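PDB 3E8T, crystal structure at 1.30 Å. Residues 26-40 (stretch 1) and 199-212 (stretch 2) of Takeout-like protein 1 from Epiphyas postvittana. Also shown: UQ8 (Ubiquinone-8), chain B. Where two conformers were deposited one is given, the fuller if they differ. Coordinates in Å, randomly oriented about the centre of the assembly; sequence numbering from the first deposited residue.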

# COMPACT_ATOMS: atom_id res chain seq x y z
N THR A 26 -11.19 8.36 -7.71
CA THR A 26 -11.80 7.79 -8.88
C THR A 26 -10.92 6.64 -9.42
O THR A 26 -11.42 5.58 -9.80
CB THR A 26 -12.03 8.89 -9.93
OG1 THR A 26 -12.89 9.88 -9.36
CG2 THR A 26 -12.61 8.29 -11.18
N PHE A 27 -9.61 6.81 -9.37
CA PHE A 27 -8.72 5.77 -9.82
C PHE A 27 -8.81 4.50 -8.96
O PHE A 27 -8.94 3.39 -9.47
CB PHE A 27 -7.28 6.31 -9.84
CG PHE A 27 -6.28 5.31 -10.31
CD1 PHE A 27 -6.22 4.93 -11.66
CD2 PHE A 27 -5.41 4.69 -9.40
CE1 PHE A 27 -5.29 4.00 -12.08
CE2 PHE A 27 -4.48 3.75 -9.83
CZ PHE A 27 -4.43 3.42 -11.17
N VAL A 28 -8.79 4.69 -7.65
CA VAL A 28 -8.79 3.54 -6.79
C VAL A 28 -10.14 2.83 -6.72
O VAL A 28 -10.21 1.68 -6.32
CB VAL A 28 -8.26 3.82 -5.37
CG1 VAL A 28 -6.84 4.38 -5.41
CG2 VAL A 28 -9.20 4.62 -4.60
N ALA A 29 -11.20 3.46 -7.19
CA ALA A 29 -12.48 2.78 -7.34
C ALA A 29 -12.44 1.73 -8.44
O ALA A 29 -13.28 0.84 -8.47
CB ALA A 29 -13.53 3.76 -7.61
N GLY A 30 -11.45 1.81 -9.31
CA GLY A 30 -11.27 0.81 -10.36
C GLY A 30 -11.87 1.25 -11.68
O GLY A 30 -12.79 2.07 -11.67
N LEU A 31 -11.33 0.76 -12.79
CA LEU A 31 -11.82 1.05 -14.15
C LEU A 31 -11.81 -0.30 -14.84
O LEU A 31 -10.91 -0.64 -15.58
CB LEU A 31 -10.91 2.05 -14.86
CG LEU A 31 -10.70 3.41 -14.20
CD1 LEU A 31 -9.49 4.11 -14.78
CD2 LEU A 31 -11.95 4.20 -14.34
N PRO A 32 -12.82 -1.11 -14.57
CA PRO A 32 -12.74 -2.52 -15.00
C PRO A 32 -12.59 -2.72 -16.50
O PRO A 32 -11.84 -3.58 -16.92
CB PRO A 32 -14.06 -3.12 -14.52
CG PRO A 32 -14.72 -2.13 -13.72
CD PRO A 32 -14.06 -0.81 -13.84
N ASP A 33 -13.25 -1.88 -17.28
CA ASP A 33 -13.17 -2.09 -18.72
C ASP A 33 -11.76 -1.79 -19.25
O ASP A 33 -11.32 -2.34 -20.27
CB ASP A 33 -14.21 -1.29 -19.46
CG ASP A 33 -15.67 -1.70 -19.07
OD1 ASP A 33 -15.94 -2.66 -18.30
OD2 ASP A 33 -16.56 -1.01 -19.57
N HIS A 34 -11.03 -0.97 -18.52
CA HIS A 34 -9.66 -0.64 -18.86
C HIS A 34 -8.66 -1.56 -18.22
O HIS A 34 -7.46 -1.35 -18.34
CB HIS A 34 -9.35 0.79 -18.41
CG HIS A 34 -10.08 1.81 -19.21
ND1 HIS A 34 -9.55 2.32 -20.38
CD2 HIS A 34 -11.32 2.31 -19.11
CE1 HIS A 34 -10.43 3.14 -20.93
NE2 HIS A 34 -11.51 3.15 -20.18
N GLY A 35 -9.14 -2.57 -17.50
CA GLY A 35 -8.25 -3.53 -16.86
C GLY A 35 -7.62 -3.03 -15.56
O GLY A 35 -6.59 -3.57 -15.17
N VAL A 36 -8.21 -2.01 -14.94
CA VAL A 36 -7.71 -1.45 -13.67
C VAL A 36 -8.59 -1.97 -12.55
O VAL A 36 -9.78 -1.63 -12.48
CB VAL A 36 -7.65 0.09 -13.69
CG1 VAL A 36 -7.22 0.62 -12.34
CG2 VAL A 36 -6.72 0.58 -14.80
N GLU A 37 -7.97 -2.74 -11.68
CA GLU A 37 -8.65 -3.40 -10.60
C GLU A 37 -9.05 -2.41 -9.49
O GLU A 37 -8.48 -1.34 -9.38
CB GLU A 37 -7.71 -4.47 -10.04
CG GLU A 37 -7.25 -5.48 -11.11
CD GLU A 37 -6.15 -6.44 -10.64
OE1 GLU A 37 -5.00 -6.02 -10.36
OE2 GLU A 37 -6.43 -7.66 -10.54
N VAL A 38 -10.05 -2.76 -8.69
CA VAL A 38 -10.42 -1.95 -7.55
C VAL A 38 -9.27 -1.95 -6.53
O VAL A 38 -8.69 -2.98 -6.21
CB VAL A 38 -11.68 -2.50 -6.87
CG1 VAL A 38 -12.07 -1.68 -5.63
CG2 VAL A 38 -12.83 -2.63 -7.87
N MET A 39 -8.91 -0.78 -6.04
CA MET A 39 -7.81 -0.64 -5.06
C MET A 39 -8.26 -0.14 -3.72
O MET A 39 -7.45 0.06 -2.83
CB MET A 39 -6.69 0.23 -5.64
CG MET A 39 -5.93 -0.52 -6.73
SD MET A 39 -4.97 0.50 -7.82
CE MET A 39 -6.24 1.02 -9.01
N ASP A 40 -9.57 0.07 -3.53
CA ASP A 40 -10.15 0.31 -2.20
C ASP A 40 -11.60 -0.19 -2.30
O ASP A 40 -12.45 0.48 -2.88
CB ASP A 40 -10.06 1.78 -1.73
CG ASP A 40 -10.45 1.93 -0.24
OD1 ASP A 40 -10.94 0.94 0.37
OD2 ASP A 40 -10.30 3.04 0.34
N LYS A 199 2.82 -3.97 -4.90
CA LYS A 199 3.08 -4.60 -6.19
C LYS A 199 1.84 -4.56 -7.07
O LYS A 199 1.93 -4.31 -8.28
CB LYS A 199 3.59 -6.03 -6.01
CG LYS A 199 2.60 -7.04 -5.51
CD LYS A 199 3.40 -8.26 -5.03
CE LYS A 199 2.62 -9.52 -4.96
NZ LYS A 199 3.50 -10.62 -4.43
N LYS A 200 0.66 -4.72 -6.46
CA LYS A 200 -0.61 -4.67 -7.18
C LYS A 200 -0.95 -3.26 -7.63
O LYS A 200 -1.38 -3.04 -8.77
CB LYS A 200 -1.74 -5.21 -6.30
CG LYS A 200 -3.09 -5.36 -6.97
CD LYS A 200 -3.86 -6.49 -6.32
CE LYS A 200 -5.23 -6.66 -6.94
NZ LYS A 200 -5.87 -7.94 -6.49
N ILE A 201 -0.81 -2.30 -6.73
CA ILE A 201 -1.07 -0.92 -7.07
C ILE A 201 -0.13 -0.44 -8.18
O ILE A 201 -0.58 0.21 -9.14
CB ILE A 201 -0.98 -0.02 -5.83
CG1 ILE A 201 -2.06 -0.43 -4.81
CG2 ILE A 201 -1.11 1.45 -6.18
CD1 ILE A 201 -1.84 0.02 -3.42
N PHE A 202 1.15 -0.73 -8.08
CA PHE A 202 2.08 -0.32 -9.11
C PHE A 202 1.72 -0.89 -10.47
O PHE A 202 1.76 -0.21 -11.49
CB PHE A 202 3.51 -0.75 -8.73
CG PHE A 202 4.55 -0.37 -9.73
CD1 PHE A 202 5.03 0.92 -9.80
CD2 PHE A 202 5.02 -1.31 -10.62
CE1 PHE A 202 6.00 1.24 -10.73
CE2 PHE A 202 5.97 -0.98 -11.55
CZ PHE A 202 6.46 0.29 -11.58
N LYS A 203 1.41 -2.18 -10.51
CA LYS A 203 1.06 -2.80 -11.77
C LYS A 203 -0.14 -2.08 -12.41
O LYS A 203 -0.19 -1.87 -13.61
CB LYS A 203 0.79 -4.27 -11.57
CG LYS A 203 0.45 -5.05 -12.80
CD LYS A 203 0.10 -6.43 -12.41
CE LYS A 203 -1.29 -6.48 -11.83
NZ LYS A 203 -1.40 -7.47 -10.73
N ASN A 204 -1.14 -1.72 -11.60
CA ASN A 204 -2.33 -1.03 -12.11
C ASN A 204 -2.05 0.38 -12.59
O ASN A 204 -2.52 0.78 -13.66
CB ASN A 204 -3.43 -1.10 -11.06
CG ASN A 204 -4.16 -2.43 -11.09
OD1 ASN A 204 -5.06 -2.63 -11.90
ND2 ASN A 204 -3.78 -3.35 -10.22
N ILE A 205 -1.28 1.14 -11.83
CA ILE A 205 -0.92 2.50 -12.30
C ILE A 205 -0.07 2.44 -13.58
O ILE A 205 -0.30 3.22 -14.53
CB ILE A 205 -0.21 3.34 -11.24
CG1 ILE A 205 -0.99 3.41 -9.93
CG2 ILE A 205 0.09 4.73 -11.78
CD1 ILE A 205 -0.06 3.91 -8.74
N LYS A 206 0.89 1.53 -13.61
CA LYS A 206 1.71 1.33 -14.80
C LYS A 206 0.87 1.02 -16.02
O LYS A 206 1.05 1.61 -17.10
CB LYS A 206 2.72 0.24 -14.56
CG LYS A 206 3.55 -0.12 -15.74
CD LYS A 206 4.63 -1.14 -15.36
CE LYS A 206 5.29 -1.80 -16.53
NZ LYS A 206 5.94 -0.87 -17.47
N HIS A 207 -0.06 0.10 -15.88
CA HIS A 207 -0.96 -0.26 -16.96
C HIS A 207 -1.77 0.93 -17.44
O HIS A 207 -1.93 1.16 -18.67
CB HIS A 207 -1.89 -1.36 -16.43
CG HIS A 207 -2.97 -1.75 -17.37
ND1 HIS A 207 -2.73 -2.42 -18.55
CD2 HIS A 207 -4.30 -1.53 -17.31
CE1 HIS A 207 -3.89 -2.62 -19.16
NE2 HIS A 207 -4.85 -2.07 -18.44
N PHE A 208 -2.32 1.67 -16.49
CA PHE A 208 -3.16 2.83 -16.84
C PHE A 208 -2.36 3.85 -17.61
O PHE A 208 -2.77 4.33 -18.69
CB PHE A 208 -3.72 3.45 -15.53
CG PHE A 208 -4.43 4.79 -15.71
CD1 PHE A 208 -5.71 4.81 -16.14
CD2 PHE A 208 -3.79 6.01 -15.45
CE1 PHE A 208 -6.39 6.01 -16.31
CE2 PHE A 208 -4.44 7.19 -15.63
CZ PHE A 208 -5.75 7.19 -16.07
N LEU A 209 -1.19 4.22 -17.09
CA LEU A 209 -0.37 5.21 -17.79
C LEU A 209 0.16 4.75 -19.13
O LEU A 209 0.39 5.54 -20.03
CB LEU A 209 0.75 5.72 -16.90
CG LEU A 209 0.32 6.55 -15.72
CD1 LEU A 209 1.53 6.80 -14.83
CD2 LEU A 209 -0.31 7.88 -16.15
N ALA A 210 0.33 3.46 -19.30
CA ALA A 210 0.78 2.93 -20.61
C ALA A 210 -0.29 3.02 -21.69
O ALA A 210 0.03 2.90 -22.86
CB ALA A 210 1.30 1.48 -20.47
N LYS A 211 -1.53 3.24 -21.31
CA LYS A 211 -2.63 3.30 -22.27
C LYS A 211 -3.28 4.66 -22.39
O LYS A 211 -4.09 4.84 -23.31
CB LYS A 211 -3.68 2.25 -21.94
CG LYS A 211 -4.62 2.57 -20.79
CD LYS A 211 -5.35 1.35 -20.19
CE LYS A 211 -6.20 0.63 -21.21
NZ LYS A 211 -7.31 1.49 -21.82
N VAL A 212 -2.89 5.64 -21.58
CA VAL A 212 -3.42 7.00 -21.63
C VAL A 212 -2.30 7.92 -22.10
O VAL A 212 -1.28 8.02 -21.45
CB VAL A 212 -4.00 7.46 -20.29
CG1 VAL A 212 -4.55 8.86 -20.45
CG2 VAL A 212 -5.13 6.50 -19.85
C45 UQ8 B . -0.10 -12.07 13.51
C44 UQ8 B . 1.07 -11.28 14.11
C46 UQ8 B . 1.22 -11.65 15.56
C43 UQ8 B . 0.90 -9.77 13.97
C42 UQ8 B . 0.45 -9.39 12.55
C41 UQ8 B . 1.59 -9.62 11.57
C39 UQ8 B . 1.71 -8.46 10.61
C40 UQ8 B . 1.64 -8.66 9.10
C38 UQ8 B . 1.95 -7.20 11.10
C37 UQ8 B . 2.07 -6.06 10.33
C36 UQ8 B . 2.02 -4.89 11.31
C34 UQ8 B . 1.95 -3.54 10.62
C35 UQ8 B . 1.70 -2.46 11.46
C33 UQ8 B . 2.06 -3.42 9.24
C32 UQ8 B . 2.05 -2.27 8.46
C31 UQ8 B . 1.54 -2.65 7.04
C29 UQ8 B . 1.65 -1.51 6.04
C30 UQ8 B . 2.94 -0.63 5.97
C28 UQ8 B . 0.58 -1.25 5.18
C27 UQ8 B . 0.55 -0.24 4.22
C26 UQ8 B . -0.31 -0.63 3.02
C24 UQ8 B . -0.53 0.57 2.09
C25 UQ8 B . -1.40 1.76 2.55
C23 UQ8 B . 0.06 0.59 0.85
C22 UQ8 B . -0.03 1.60 -0.12
C21 UQ8 B . 0.91 1.32 -1.29
C19 UQ8 B . 1.15 2.50 -2.23
C20 UQ8 B . 2.23 2.21 -3.27
C18 UQ8 B . -0.14 3.06 -2.85
C17 UQ8 B . 0.16 4.18 -3.85
C16 UQ8 B . -1.06 5.07 -4.13
C14 UQ8 B . -0.79 5.89 -5.40
C15 UQ8 B . 0.62 6.45 -5.63
C13 UQ8 B . -1.79 6.10 -6.35
C12 UQ8 B . -1.57 6.82 -7.52
C11 UQ8 B . -2.84 7.51 -8.06
C9 UQ8 B . -2.49 8.73 -8.93
C10 UQ8 B . -1.03 8.72 -9.40
C8 UQ8 B . -3.46 8.79 -10.11
C7 UQ8 B . -2.78 8.47 -11.45
C6 UQ8 B . -2.06 9.69 -12.08
C1 UQ8 B . -0.78 9.52 -12.63
C1M UQ8 B . -0.20 8.25 -12.58
C2 UQ8 B . -0.08 10.58 -13.21
O2 UQ8 B . 1.04 10.43 -13.70
C3 UQ8 B . -0.66 11.84 -13.26
O3 UQ8 B . 0.02 12.88 -13.82
C3M UQ8 B . -0.19 12.89 -15.23
C4 UQ8 B . -1.92 12.04 -12.71
O4 UQ8 B . -2.47 13.29 -12.77
C4M UQ8 B . -1.58 14.27 -12.21
C5 UQ8 B . -2.62 10.98 -12.13
O5 UQ8 B . -3.74 11.18 -11.67
O HOH W 1 -3.81 -3.61 -14.43

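Stretch 1 leaves the end of a helix and runs as loop and a short 3-10 turn along one side of the helix of stretch 2, the two burying 654 Å² between them. Phe27, in the helical part, points toward stretch 2 with chi1 near t. Its ring is buried, CE2 lying 3.5 Å from Ile205 CG1, and its edge meets the face of Phe208 in an edge-to-face pair, centroids 5.4 Å apart and planes at 67°. A flat, wholly apolar side chain suits this place, since one ring touches both an aliphatic branch and a second ring. Gly30 is the first residue after the helix to leave helical backbone angles, and its phi is positive; at its backbone angles a CB would be jammed against the preceding carbonyl oxygen and crowded by Val38 CG2. Leu31 extends the apolar patch, its CD1 3.9 Å from Phe208 CE1, while its backbone N and O bond to Val36 O and N and close the turn between them.

At that turn the contact becomes polar. His207 NE2 donates to His34 O (2.7 Å), and Lys211 NZ, at the end of a long, folded side chain, donates to His34 ND1 (2.8 Å) near the plane of the imidazole. His34 thus offers a backbone and a side-chain acceptor to donors four residues apart. Gly35 follows with positive phi, which favours glycine; an ideal CB would also lie only 3.0 Å from His207 NE2. A water donates to both Gly35 O (2.9 Å) and Asn204 OD1 (3.0 Å), bridging the stretches. Val36 is buried, with CG2 4.2 Å from Phe208 CB; Val36 CA lies 5.6 Å from Asn204 CA.

Asn204 is the polar centre of the contact. Its OD1 accepts from Glu37 N (2.9 Å), and its ND2 donates to Glu37 OE1 (2.9 Å) and to Lys200 O in its own helix (2.8 Å). An amide, carrying donor and acceptor together, can satisfy the loop backbone and a carboxylate at once, so this buried polar group is well paired. Glu37 points toward the helix and sits among lysines: OE1 makes a long salt bridge to Lys203 NZ (3.9 Å), while OE2 lies 4.1 Å from Lys200 NZ, beyond salt-bridge range.

Val38 points away, and Met39 turns back toward the helix, held by its N bonding to Val28 O (2.8 Å). Its flexible thioether packs SD 3.9 Å from Asn204 CB and 4.3 Å from Ile201 CG1. Ile201 and Ile205 also line the ubiquinone, their CD1 atoms each 3.5 Å from it, at C18 and C12 respectively.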